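Local atomic coordinates of kappa-carrageenase (Pseudoalteromonas carrageenovora, PDB entry 1DYP), a protein that cleaves the internal beta-1,4 linkages of kappa-carrageenan between D-galactose 4-sulfate and 3,6-anhydro-D-galactose, as a family 16 glycoside hydrolase. Residues E142-K146 / S147-E151. The protein carries 1 engineered substitution. Residues are numbered along the deposited sequence; the frame is centred on the assembly and turned at random.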
# COMPACT_ATOMS: atom_id res chain seq x y z
N GLU A 142 5.68 2.46 2.16
CA GLU A 142 4.74 2.92 3.16
C GLU A 142 5.52 4.05 3.80
O GLU A 142 6.55 3.84 4.44
CB GLU A 142 4.41 1.83 4.16
CG GLU A 142 3.30 0.92 3.67
CD GLU A 142 3.09 -0.27 4.57
OE1 GLU A 142 3.95 -1.17 4.57
OE2 GLU A 142 2.06 -0.30 5.28
N LEU A 143 5.04 5.27 3.59
CA LEU A 143 5.70 6.45 4.11
C LEU A 143 5.18 6.91 5.45
O LEU A 143 4.06 6.58 5.86
CB LEU A 143 5.56 7.61 3.12
CG LEU A 143 6.22 7.46 1.75
CD1 LEU A 143 5.78 8.60 0.84
CD2 LEU A 143 7.73 7.45 1.92
N THR A 144 6.02 7.67 6.13
CA THR A 144 5.70 8.29 7.40
C THR A 144 4.86 7.50 8.40
O THR A 144 3.87 8.01 8.92
CB THR A 144 5.03 9.66 7.13
OG1 THR A 144 3.83 9.49 6.35
CG2 THR A 144 5.98 10.57 6.36
N GLN A 145 5.24 6.26 8.68
CA GLN A 145 4.51 5.47 9.66
C GLN A 145 5.42 5.03 10.80
O GLN A 145 5.04 4.22 11.64
CB GLN A 145 3.84 4.25 9.02
CG GLN A 145 4.79 3.18 8.50
CD GLN A 145 4.06 1.90 8.14
OE1 GLN A 145 2.84 1.80 8.29
NE2 GLN A 145 4.80 0.91 7.66
N LYS A 146 6.63 5.58 10.83
CA LYS A 146 7.58 5.27 11.89
C LYS A 146 7.83 6.52 12.74
O LYS A 146 7.19 7.55 12.53
CB LYS A 146 8.90 4.74 11.30
CG LYS A 146 8.80 3.34 10.68
CD LYS A 146 8.58 2.27 11.75
CE LYS A 146 8.69 0.85 11.17
NZ LYS A 146 7.53 0.48 10.32
N SER A 147 8.75 6.43 13.69
CA SER A 147 9.02 7.56 14.59
C SER A 147 9.56 8.82 13.90
O SER A 147 9.19 9.93 14.26
CB SER A 147 9.99 7.14 15.70
OG SER A 147 11.31 6.98 15.21
N ALA A 148 10.45 8.63 12.92
CA ALA A 148 11.04 9.76 12.20
C ALA A 148 10.43 9.85 10.80
O ALA A 148 10.23 8.84 10.13
CB ALA A 148 12.54 9.59 12.10
N VAL A 149 10.15 11.07 10.37
CA VAL A 149 9.53 11.30 9.08
C VAL A 149 10.30 10.74 7.88
O VAL A 149 9.70 10.37 6.88
CB VAL A 149 9.27 12.81 8.86
CG1 VAL A 149 10.59 13.54 8.59
CG2 VAL A 149 8.28 13.02 7.72
N ARG A 150 11.63 10.66 7.98
CA ARG A 150 12.41 10.15 6.85
C ARG A 150 12.58 8.64 6.81
O ARG A 150 13.24 8.11 5.92
CB ARG A 150 13.77 10.84 6.79
CG ARG A 150 13.66 12.33 6.51
CD ARG A 150 14.99 12.98 6.17
NE ARG A 150 14.80 14.39 5.86
CZ ARG A 150 15.74 15.18 5.33
NH1 ARG A 150 16.94 14.69 5.05
NH2 ARG A 150 15.46 16.45 5.08
N GLU A 151 11.98 7.94 7.77
CA GLU A 151 12.08 6.48 7.77
C GLU A 151 10.95 5.92 6.92
O GLU A 151 9.77 6.18 7.18
CB GLU A 151 11.96 5.93 9.20
CG GLU A 151 12.15 4.42 9.31
CD GLU A 151 13.54 3.97 8.87
OE1 GLU A 151 14.48 4.78 8.95
OE2 GLU A 151 13.69 2.80 8.46
O HOH W 1 8.71 8.17 5.51
O HOH W 2 7.39 4.64 7.41
O HOH W 3 8.21 7.36 9.16
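Lys146 and Glu151 meet through their aliphatic parts within the loop that joins strand 141-142 to strand 151-162 of the catalytic domain. Lys146 CG lies 3.8 Å from Glu151 CG, and the two chains pass at a slant. Glu151 CG is anti to its own backbone N (chi1 -176°), which brings it against the lysine methylenes. Bends at chi2 and chi4 lead Lys146 NZ away to a salt bridge with Asp153 OD2, 6.8 Å from Glu151 OE2. In a separate patch, the methyls Thr144 CG2 and Val149 CG2 touch at 3.6 Å, side by side. Thr144 holds OG1 between its backbone N and carbonyl carbon (chi1 59°), so CG2 packs on Val149 while OG1 hydrogen-bonds Val113 O.

Three waters share Glu151 O, each 2.8 Å from it, and accept from Thr144 N, Gln145 N and Lys146 N respectively. The first donates to Glu151 O and Val149 O. The others may donate to Glu151 O, and the third perhaps to Ala148 O. Ala148 to Glu151 form a type I turn.

Glu142, the proton donor, closes the strand just before the loop. Gln145 OE1 accepts a hydrogen bond from Arg234 NE, important for substrate recognition. The chemistry implies a loop bridged by ordered water and small apolar contacts, its Lys146 charge paired with Asp153 rather than Glu151.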